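Local coordinates for NOVW (Streptomyces niveus, PDB 2C0Z), which acts as a dTDP-6-deoxy-D-xylo-4-hexulose 3-epimerase that, together with NovU, makes a branched dTDP-linked deoxy sugar on the pathway to the antibiotic novobiocin, at residues A[15-18]-A[19-22]; A[27-31]-A[32-36]; A[130-134]-A[135-139]; A[179-183]-A[184-188]. All coordinates share one frame; numbering follows the deposited sequence. Where two conformers were deposited one is given.

Interaction 1 of 4, residues A[15-18]-A[19-22]; sequences LGIE and GVWE. With EDO (1,2-ethanediol), chain E.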
loop_
_atom_site.group_PDB
_atom_site.type_symbol
_atom_site.label_atom_id
_atom_site.label_comp_id
_atom_site.label_asym_id
_atom_site.label_seq_id
_atom_site.Cartn_x
_atom_site.Cartn_y
_atom_site.Cartn_z
ATOM N N LEU A 15 12.604 17.129 -1.114
ATOM C CA LEU A 15 13.908 16.730 -1.617
ATOM C C LEU A 15 14.418 17.883 -2.508
ATOM O O LEU A 15 13.848 18.974 -2.537
ATOM C CB LEU A 15 13.820 15.374 -2.319
ATOM C CG LEU A 15 13.453 14.173 -1.406
ATOM C CD1 LEU A 15 13.608 12.870 -2.139
ATOM C CD2 LEU A 15 14.282 14.164 -0.134
ATOM N N GLY A 16 15.507 17.653 -3.223
ATOM C CA GLY A 16 16.129 18.718 -3.989
ATOM C C GLY A 16 15.488 19.086 -5.323
ATOM O O GLY A 16 15.876 20.066 -5.956
ATOM N N ILE A 17 14.525 18.287 -5.762
ATOM C CA ILE A 17 13.771 18.476 -6.977
ATOM C C ILE A 17 12.381 18.946 -6.595
ATOM O O ILE A 17 11.694 18.283 -5.805
ATOM C CB ILE A 17 13.674 17.163 -7.736
ATOM C CG1 ILE A 17 15.067 16.740 -8.216
ATOM C CG2 ILE A 17 12.677 17.295 -8.881
ATOM C CD1 ILE A 17 15.100 15.361 -8.820
ATOM N N GLU A 18 11.971 20.088 -7.117
ATOM C CA GLU A 18 10.669 20.666 -6.819
ATOM C C GLU A 18 9.578 19.693 -7.216
ATOM O O GLU A 18 9.576 19.166 -8.317
ATOM C CB GLU A 18 10.485 21.978 -7.577
ATOM C CG GLU A 18 9.118 22.625 -7.452
ATOM C CD GLU A 18 8.924 23.791 -8.412
ATOM O OE1 GLU A 18 9.696 23.963 -9.390
ATOM O OE2 GLU A 18 7.976 24.559 -8.175
ATOM N N GLY A 19 8.644 19.459 -6.312
ATOM C CA GLY A 19 7.584 18.504 -6.551
ATOM C C GLY A 19 7.838 17.118 -6.001
ATOM O O GLY A 19 6.975 16.218 -6.131
ATOM N N VAL A 20 8.984 16.925 -5.363
ATOM C CA VAL A 20 9.364 15.630 -4.789
ATOM C C VAL A 20 9.546 15.796 -3.289
ATOM O O VAL A 20 10.211 16.727 -2.849
ATOM C CB VAL A 20 10.646 15.006 -5.394
ATOM C CG1 VAL A 20 10.931 13.653 -4.755
ATOM C CG2 VAL A 20 10.501 14.861 -6.884
ATOM N N TRP A 21 8.912 14.917 -2.520
ATOM C CA TRP A 21 8.941 14.950 -1.038
ATOM C C TRP A 21 9.289 13.582 -0.496
ATOM O O TRP A 21 8.938 12.552 -1.083
ATOM C CB TRP A 21 7.570 15.310 -0.462
ATOM C CG TRP A 21 7.065 16.690 -0.768
ATOM C CD1 TRP A 21 6.631 17.166 -1.972
ATOM C CD2 TRP A 21 6.947 17.786 0.157
ATOM N NE1 TRP A 21 6.227 18.478 -1.847
ATOM C CE2 TRP A 21 6.428 18.885 -0.558
ATOM C CE3 TRP A 21 7.225 17.950 1.507
ATOM C CZ2 TRP A 21 6.179 20.123 0.028
ATOM C CZ3 TRP A 21 6.970 19.202 2.107
ATOM C CH2 TRP A 21 6.463 20.264 1.363
ATOM N N GLU A 22 9.946 13.596 0.661
ATOM C CA GLU A 22 10.222 12.386 1.448
ATOM C C GLU A 22 9.293 12.403 2.659
ATOM O O GLU A 22 9.216 13.398 3.371
ATOM C CB GLU A 22 11.680 12.278 1.876
ATOM C CG GLU A 22 11.938 11.031 2.701
ATOM C CD GLU A 22 13.408 10.784 2.992
ATOM O OE1 GLU A 22 14.267 11.603 2.647
ATOM O OE2 GLU A 22 13.703 9.733 3.582
HETATM C C1 EDO E . 8.537 21.394 -2.731
HETATM O O1 EDO E . 8.380 21.647 -4.111
HETATM C C2 EDO E . 8.737 19.887 -2.673
HETATM O O2 EDO E . 9.876 19.471 -3.389
#
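Leu15 and Val20 clasp the base of a tight turn: Leu15 N donates to Val20 O at 3.0 Å, with an N-H...O angle of 166°. Val20 also uses its N, which donates to Ile17 O at 3.1 Å and closes a type II beta turn from Ile17 to Val20. Gly19 sits third in that turn with positive phi, where a side chain would jam against the preceding carbonyl. A molecule of 1,2-ethanediol, probably from the crystallisation liquor, engages the polar rim. Its O1 accepts from Gly19 N at 3.1 Å, while its O2 donates to Val20 O at 2.8 Å, so that carbonyl is gripped twice; Gly19 N and Val20 N each add a weak bond to O2. Carbon C2 of the diol lies over one face of the Trp21 indole, offset toward the rim. Under the turn the packing is apolar. CG1 of Val20, set trans to its own N (chi1 -179°), meets Leu15 CD1 at 3.8 Å, and CG2 runs beside Ile17 CG2, also at 3.8 Å. Leu15 CD2 rests on Glu22 CB. Further polar groups find partners elsewhere in the chain: Gly16 N with Glu108, Gly19 O with Ser123, the Glu18 carboxylate with Tyr195, and Glu22 in a salt bridge with Arg118. The link between strands 11-14 and 20-30 is thus fixed by backbone bonds, with its carboxylates committed outward; the polar edge of the turn is met by a solvent molecule, while the valine side lies on apolar groups.

Interaction 2 of 4, residues A[27-31]-A[32-36]; sequences QRADP and RGVFL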
loop_
_atom_site.group_PDB
_atom_site.type_symbol
_atom_site.label_atom_id
_atom_site.label_comp_id
_atom_site.label_asym_id
_atom_site.label_seq_id
_atom_site.Cartn_x
_atom_site.Cartn_y
_atom_site.Cartn_z
ATOM N N GLN A 27 5.450 5.883 13.284
ATOM C CA GLN A 27 5.775 4.473 13.532
ATOM C C GLN A 27 5.970 4.212 15.028
ATOM O O GLN A 27 6.575 5.026 15.731
ATOM C CB GLN A 27 7.081 4.143 12.788
ATOM C CG GLN A 27 7.612 2.700 12.991
ATOM C CD GLN A 27 8.633 2.297 11.936
ATOM O OE1 GLN A 27 8.293 1.572 11.001
ATOM N NE2 GLN A 27 9.865 2.755 12.073
ATOM N N ARG A 28 5.444 3.077 15.489
ATOM C CA ARG A 28 5.670 2.568 16.813
ATOM C C ARG A 28 5.966 1.091 16.735
ATOM O O ARG A 28 5.520 0.389 15.808
ATOM C CB ARG A 28 4.481 2.789 17.735
ATOM C CG ARG A 28 3.230 2.069 17.428
ATOM C CD ARG A 28 2.089 2.365 18.445
ATOM N NE ARG A 28 0.935 1.483 18.212
ATOM C CZ ARG A 28 -0.252 1.861 17.723
ATOM N NH1 ARG A 28 -0.497 3.129 17.395
ATOM N NH2 ARG A 28 -1.218 0.958 17.563
ATOM N N ALA A 29 6.711 0.616 17.729
ATOM C CA ALA A 29 6.957 -0.807 17.853
ATOM C C ALA A 29 6.668 -1.295 19.300
ATOM O O ALA A 29 6.831 -0.541 20.273
ATOM C CB ALA A 29 8.350 -1.106 17.430
ATOM N N ASP A 30 6.187 -2.531 19.431
ATOM C CA ASP A 30 6.046 -3.202 20.749
ATOM C C ASP A 30 6.357 -4.690 20.591
ATOM O O ASP A 30 6.679 -5.123 19.521
ATOM C CB ASP A 30 4.657 -2.916 21.339
ATOM C CG ASP A 30 3.522 -3.548 20.550
ATOM O OD1 ASP A 30 3.681 -4.644 19.979
ATOM O OD2 ASP A 30 2.406 -3.005 20.475
ATOM N N PRO A 31 6.357 -5.500 21.647
ATOM C CA PRO A 31 6.778 -6.907 21.470
ATOM C C PRO A 31 5.953 -7.734 20.452
ATOM O O PRO A 31 6.406 -8.760 19.926
ATOM C CB PRO A 31 6.658 -7.498 22.887
ATOM C CG PRO A 31 6.706 -6.272 23.817
ATOM C CD PRO A 31 6.031 -5.171 23.051
ATOM N N ARG A 32 4.736 -7.322 20.161
ATOM C CA ARG A 32 3.954 -8.053 19.165
ATOM C C ARG A 32 4.246 -7.652 17.705
ATOM O O ARG A 32 3.913 -8.397 16.801
ATOM C CB ARG A 32 2.451 -7.934 19.489
ATOM C CG ARG A 32 2.051 -8.707 20.765
ATOM C CD ARG A 32 0.673 -8.325 21.341
ATOM N NE ARG A 32 0.642 -6.922 21.755
ATOM C CZ ARG A 32 1.202 -6.453 22.873
ATOM N NH1 ARG A 32 1.822 -7.269 23.708
ATOM N NH2 ARG A 32 1.125 -5.161 23.167
ATOM N N GLY A 33 4.861 -6.488 17.485
ATOM C CA GLY A 33 5.082 -6.011 16.143
ATOM C C GLY A 33 5.313 -4.516 15.986
ATOM O O GLY A 33 5.779 -3.807 16.896
ATOM N N VAL A 34 5.030 -4.064 14.776
ATOM C CA VAL A 34 5.292 -2.691 14.364
ATOM C C VAL A 34 4.031 -2.179 13.709
ATOM O O VAL A 34 3.382 -2.914 12.982
ATOM C CB VAL A 34 6.446 -2.666 13.360
ATOM C CG1 VAL A 34 6.764 -1.245 12.914
ATOM C CG2 VAL A 34 7.684 -3.302 13.950
ATOM N N PHE A 35 3.682 -0.928 13.986
ATOM C CA PHE A 35 2.541 -0.273 13.375
ATOM C C PHE A 35 2.917 1.094 12.893
ATOM O O PHE A 35 3.532 1.880 13.611
ATOM C CB PHE A 35 1.389 -0.166 14.365
ATOM C CG PHE A 35 0.070 0.165 13.660
ATOM C CD1 PHE A 35 -0.554 -0.749 12.830
ATOM C CD2 PHE A 35 -0.469 1.445 13.752
ATOM C CE1 PHE A 35 -1.733 -0.416 12.138
ATOM C CE2 PHE A 35 -1.653 1.792 13.079
ATOM C CZ PHE A 35 -2.285 0.868 12.272
ATOM N N LEU A 36 2.536 1.394 11.673
ATOM C CA LEU A 36 2.817 2.709 11.146
ATOM C C LEU A 36 1.756 3.259 10.226
ATOM O O LEU A 36 1.056 2.525 9.548
ATOM C CB LEU A 36 4.167 2.722 10.442
ATOM C CG LEU A 36 4.380 1.744 9.304
ATOM C CD1 LEU A 36 5.295 2.372 8.269
ATOM C CD2 LEU A 36 4.933 0.384 9.818
HETATM O O HOH W 1 0.394 -4.520 20.236
#
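Arg28 and Phe35 form a hydrogen-bonded antiparallel pair of a beta hairpin, exchanging two backbone bonds of 2.9 Å, Arg28 N to Phe35 O and Phe35 N to Arg28 O. Asp30 N donates to Gly33 O in the next hydrogen-bonded pair, and Gly33 N returns to Asp30 O at 3.1 Å, closing a type I turn. Carboxylate bonding reinforces the bend: Asp30 OD1 accepts from Arg32 N at 2.9 Å in an Asx turn, on its anti side, with a weak bond from Gly33 N. The Asp30 chi1 of 67° tucks the carboxylate over the turn. Electrostatics add little direction, for Asp30 OD2 and Arg32 NH2 make a long salt bridge of 3.7 Å in which no N-H aims at the oxygen; a water accepts from Arg32 NE and donates to OD2. In the conformer described, Phe35 CD2 lies over one face of the Arg28 guanidinium, the two planes 32° apart. On the face carrying Gln27, Ala29, Val34 and Leu36 contact is slight: the amide oxygen OE1 of Gln27 lies 3.7 Å from Val34 CG1, and Ala29 CB meets Val34 CG2 at 4.2 Å. Gln27 NE2 bonds to Arg6 O. The hairpin joins strands 20-30 and 33-40, and Val34, Phe35 and Leu36 pair antiparallel with a strand of the second subunit, where Leu36 O takes a bond from Asn58 of that subunit, carrying the sheet across the dimer interface.

Interaction 3 of 4, residues A[130-134]-A[135-139]; sequences FCAIS and DEATL
The chain enters along strand 126-132, turns through Ile133 to Asp135 and leaves along strand 136-143, the two runs pointing 135° apart and facing each other through side chains, with Ala132 CA and Ala137 CA 5.7 Å apart. At the open end Leu139 places its CD1 methyl squarely over the Phe130 ring, 3.4 Å from the centroid and 7° off the ring normal, a CH-pi contact centred well enough that all six ring carbons lie at similar distances. The phenyl ring gets there because its chi1 of 69° sets CG between the backbone N and carbonyl carbon, while Leu139 reaches in from the facing strand. Next along, Ala132 CB and Ala137 CB meet at 4.0 Å. This is a beta arch: strand 126-132 belongs to the five-stranded sheet and strand 136-143 to the larger one, so the bend carries the chain between the two sheets of the cupin fold and the facing side chains fill the gap between them, joined by Val90 from strand 89-96. At the bend Ser134 OG donates to Glu136 O at 2.6 Å, arriving from above the carbonyl plane, and also touches Ala137 CB at 3.6 Å. The same hydroxyl is hydrogen-bonded to Ala89 N, so it ties the bend to a neighbouring strand. At the other end, the Phe130 side chain comes within about 3 Å of that of Tyr141, the probable proton donor.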
loop_
_atom_site.group_PDB
_atom_site.type_symbol
_atom_site.label_atom_id
_atom_site.label_comp_id
_atom_site.label_asym_id
_atom_site.label_seq_id
_atom_site.Cartn_x
_atom_site.Cartn_y
_atom_site.Cartn_z
ATOM N N PHE A 130 14.602 2.371 -9.655
ATOM C CA PHE A 130 15.175 1.849 -8.424
ATOM C C PHE A 130 16.049 0.641 -8.690
ATOM O O PHE A 130 15.955 0.008 -9.739
ATOM C CB PHE A 130 14.061 1.456 -7.437
ATOM C CG PHE A 130 13.262 0.274 -7.865
ATOM C CD1 PHE A 130 12.179 0.420 -8.706
ATOM C CD2 PHE A 130 13.551 -0.985 -7.362
ATOM C CE1 PHE A 130 11.402 -0.670 -9.081
ATOM C CE2 PHE A 130 12.778 -2.098 -7.735
ATOM C CZ PHE A 130 11.701 -1.925 -8.597
ATOM N N CYS A 131 16.859 0.317 -7.690
ATOM C CA CYS A 131 17.712 -0.870 -7.678
ATOM C C CYS A 131 17.418 -1.623 -6.371
ATOM O O CYS A 131 17.551 -1.044 -5.315
ATOM C CB CYS A 131 19.172 -0.439 -7.671
ATOM S SG CYS A 131 20.307 -1.813 -7.753
ATOM N N ALA A 132 17.095 -2.908 -6.428
ATOM C CA ALA A 132 16.979 -3.733 -5.233
ATOM C C ALA A 132 18.352 -3.967 -4.604
ATOM O O ALA A 132 19.261 -4.435 -5.280
ATOM C CB ALA A 132 16.332 -5.060 -5.568
ATOM N N ILE A 133 18.483 -3.638 -3.322
ATOM C CA ILE A 133 19.703 -3.823 -2.547
ATOM C C ILE A 133 19.664 -5.178 -1.855
ATOM O O ILE A 133 20.678 -5.916 -1.802
ATOM C CB ILE A 133 19.825 -2.703 -1.473
ATOM C CG1 ILE A 133 20.025 -1.330 -2.093
ATOM C CG2 ILE A 133 20.942 -3.030 -0.486
ATOM C CD1 ILE A 133 19.773 -0.182 -1.061
ATOM N N SER A 134 18.498 -5.521 -1.323
ATOM C CA SER A 134 18.319 -6.801 -0.654
ATOM C C SER A 134 18.191 -7.889 -1.671
ATOM O O SER A 134 17.989 -7.654 -2.842
ATOM C CB SER A 134 17.094 -6.793 0.254
ATOM O OG SER A 134 15.945 -6.323 -0.408
ATOM N N ASP A 135 18.316 -9.124 -1.229
ATOM C CA ASP A 135 18.286 -10.223 -2.167
ATOM C C ASP A 135 17.005 -10.145 -3.001
ATOM O O ASP A 135 17.031 -10.366 -4.211
ATOM C CB ASP A 135 18.396 -11.554 -1.417
ATOM C CG ASP A 135 19.814 -11.811 -0.897
ATOM O OD1 ASP A 135 20.795 -11.202 -1.416
ATOM O OD2 ASP A 135 20.019 -12.588 0.049
ATOM N N GLU A 136 15.900 -9.833 -2.352
ATOM C CA GLU A 136 14.657 -9.453 -3.045
ATOM C C GLU A 136 14.080 -8.262 -2.318
ATOM O O GLU A 136 14.298 -8.145 -1.125
ATOM C CB GLU A 136 13.633 -10.568 -3.049
ATOM C CG GLU A 136 14.121 -11.839 -3.769
ATOM C CD GLU A 136 13.006 -12.777 -4.230
ATOM O OE1 GLU A 136 11.860 -12.677 -3.714
ATOM O OE2 GLU A 136 13.293 -13.635 -5.128
ATOM N N ALA A 137 13.291 -7.440 -3.016
ATOM C CA ALA A 137 12.690 -6.223 -2.418
ATOM C C ALA A 137 11.302 -5.981 -2.989
ATOM O O ALA A 137 11.081 -6.177 -4.173
ATOM C CB ALA A 137 13.560 -5.020 -2.699
ATOM N N THR A 138 10.374 -5.534 -2.144
ATOM C CA THR A 138 9.004 -5.294 -2.547
ATOM C C THR A 138 8.638 -3.822 -2.371
ATOM O O THR A 138 8.724 -3.289 -1.262
ATOM C CB THR A 138 8.070 -6.141 -1.650
ATOM O OG1 THR A 138 8.443 -7.534 -1.728
ATOM C CG2 THR A 138 6.621 -6.046 -2.137
ATOM N N LEU A 139 8.263 -3.174 -3.469
ATOM C CA LEU A 139 7.805 -1.797 -3.472
ATOM C C LEU A 139 6.293 -1.777 -3.593
ATOM O O LEU A 139 5.709 -2.615 -4.279
ATOM C CB LEU A 139 8.409 -1.015 -4.636
ATOM C CG LEU A 139 9.892 -0.811 -4.549
ATOM C CD1 LEU A 139 10.295 0.066 -5.717
ATOM C CD2 LEU A 139 10.252 -0.185 -3.239
#

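Interaction 4 of 4, residues A[179-183]-A[184-188]; sequences DALLL and AEARD
The Glu185 carboxylate has Leu182 over one face, where the backbone N stands well above the plane and donates to OE1 at 3.0 Å, with an N-H...O angle of 150°. Leu182 CB and CG lie over that same face, each 3.8 Å from Glu185 CD. Leu181 CA sits at the OE1 edge, close to the plane and 3.6 Å from OE1, while the Leu181 CD2 methyl lies on the other side, 3.7 Å from OE1. The carboxylate reaches back along the chain because Glu185 CG swings beside its own N (chi1 -66°) and the rest of the side chain stays extended. Leu182 is the N-cap of helix 183-188 and Glu185 stands three residues on, so the bond from carboxylate to N-cap amide is one half of a capping box; the reciprocal half is absent, since a leucine side chain has no acceptor to offer. Ordinary helical bonding starts at once: Ala186 N donates to Leu182 O at 2.9 Å, and Arg187 N to Leu183 O at the same distance. Asp159, from a loop elsewhere in the chain, accepts from Leu183 N. With Glu185, this places two carboxylates at the helix start, where their negative charge would probably be favoured by the helix dipole. Packing secures the flank: Leu181 CD1 lies 3.8 Å from Ala186 CA, slightly further from its CB, and Leu183 turns the other way to bury itself against Leu97 and Tyr104. Arg187 also touches Tyr104, while the Leu181 backbone is hydrogen-bonded to His156.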
loop_
_atom_site.group_PDB
_atom_site.type_symbol
_atom_site.label_atom_id
_atom_site.label_comp_id
_atom_site.label_asym_id
_atom_site.label_seq_id
_atom_site.Cartn_x
_atom_site.Cartn_y
_atom_site.Cartn_z
ATOM N N ASP A 179 16.593 -1.042 -23.971
ATOM C CA ASP A 179 16.322 -0.472 -25.296
ATOM C C ASP A 179 15.828 0.979 -25.241
ATOM O O ASP A 179 15.594 1.611 -26.271
ATOM C CB ASP A 179 15.286 -1.323 -26.039
ATOM C CG ASP A 179 15.816 -2.706 -26.398
ATOM O OD1 ASP A 179 17.043 -2.947 -26.325
ATOM O OD2 ASP A 179 15.057 -3.618 -26.751
ATOM N N ALA A 180 15.711 1.532 -24.044
ATOM C CA ALA A 180 15.178 2.879 -23.893
ATOM C C ALA A 180 16.144 3.939 -24.410
ATOM O O ALA A 180 17.359 3.746 -24.401
ATOM C CB ALA A 180 14.901 3.152 -22.441
ATOM N N LEU A 181 15.557 5.058 -24.820
ATOM C CA LEU A 181 16.310 6.203 -25.318
ATOM C C LEU A 181 17.169 6.804 -24.236
ATOM O O LEU A 181 16.793 6.849 -23.061
ATOM C CB LEU A 181 15.365 7.288 -25.808
ATOM C CG LEU A 181 14.534 7.024 -27.063
ATOM C CD1 LEU A 181 13.904 8.299 -27.532
ATOM C CD2 LEU A 181 15.327 6.423 -28.115
ATOM N N LEU A 182 18.332 7.288 -24.639
ATOM C CA LEU A 182 19.081 8.243 -23.820
ATOM C C LEU A 182 18.251 9.479 -23.547
ATOM O O LEU A 182 17.368 9.842 -24.318
ATOM C CB LEU A 182 20.366 8.644 -24.498
ATOM C CG LEU A 182 21.305 7.495 -24.795
ATOM C CD1 LEU A 182 22.600 8.078 -25.341
ATOM C CD2 LEU A 182 21.567 6.680 -23.567
ATOM N N LEU A 183 18.549 10.133 -22.426
ATOM C CA LEU A 183 17.860 11.364 -22.060
ATOM C C LEU A 183 17.873 12.399 -23.212
ATOM O O LEU A 183 16.850 12.946 -23.551
ATOM C CB LEU A 183 18.471 11.958 -20.784
ATOM C CG LEU A 183 17.823 13.246 -20.273
ATOM C CD1 LEU A 183 16.433 12.921 -19.742
ATOM C CD2 LEU A 183 18.685 13.899 -19.219
ATOM N N ALA A 184 19.040 12.621 -23.801
ATOM C CA ALA A 184 19.195 13.601 -24.872
ATOM C C ALA A 184 18.451 13.177 -26.136
ATOM O O ALA A 184 17.938 14.043 -26.866
ATOM C CB ALA A 184 20.678 13.815 -25.177
ATOM N N GLU A 185 18.371 11.860 -26.374
ATOM C CA GLU A 185 17.594 11.344 -27.500
ATOM C C GLU A 185 16.095 11.597 -27.308
ATOM O O GLU A 185 15.385 11.957 -28.242
ATOM C CB GLU A 185 17.889 9.859 -27.738
ATOM C CG GLU A 185 19.295 9.577 -28.192
ATOM C CD GLU A 185 19.653 8.104 -28.171
ATOM O OE1 GLU A 185 18.928 7.278 -27.541
ATOM O OE2 GLU A 185 20.690 7.760 -28.784
ATOM N N ALA A 186 15.593 11.374 -26.093
ATOM C CA ALA A 186 14.204 11.628 -25.775
ATOM C C ALA A 186 13.907 13.103 -25.909
ATOM O O ALA A 186 12.902 13.500 -26.476
ATOM C CB ALA A 186 13.911 11.153 -24.359
ATOM N N ARG A 187 14.813 13.928 -25.398
ATOM C CA ARG A 187 14.639 15.353 -25.517
ATOM C C ARG A 187 14.604 15.800 -26.964
ATOM O O ARG A 187 13.780 16.630 -27.348
ATOM C CB ARG A 187 15.735 16.096 -24.801
ATOM C CG ARG A 187 15.360 17.571 -24.673
ATOM C CD ARG A 187 16.331 18.324 -23.956
ATOM N NE ARG A 187 16.035 19.754 -24.020
ATOM C CZ ARG A 187 16.822 20.661 -23.493
ATOM N NH1 ARG A 187 17.958 20.284 -22.904
ATOM N NH2 ARG A 187 16.498 21.947 -23.575
ATOM N N ASP A 188 15.503 15.235 -27.757
ATOM C CA ASP A 188 15.688 15.667 -29.143
ATOM C C ASP A 188 14.488 15.318 -30.002
ATOM O O ASP A 188 14.193 16.008 -30.979
ATOM C CB ASP A 188 16.972 15.056 -29.702
ATOM C CG ASP A 188 17.418 15.692 -31.007
ATOM O OD1 ASP A 188 17.538 16.947 -31.058
ATOM O OD2 ASP A 188 17.689 14.976 -32.003
#

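How the interactions relate
All four are local contacts within one run of chain: a turn, a hairpin, an arch and a helix start. Interactions 1 and 2 share strand 20-30, with centres about 28 Å apart: interaction 1 lies at its start, while interaction 2, alone a surface contact, is a hairpin at its far end, bearing charged groups and meeting the second subunit. Interactions 1, 3 and 4 are partly buried, interaction 3 with half its touching residues buried. Interaction 3 reaches the same sheet through strand 136-143 but relies on aromatic and methyl packing. Interaction 4 stands apart from that sheet, about 45 Å from interaction 2 between centres; there a carboxylate answers a helix end. No two touch.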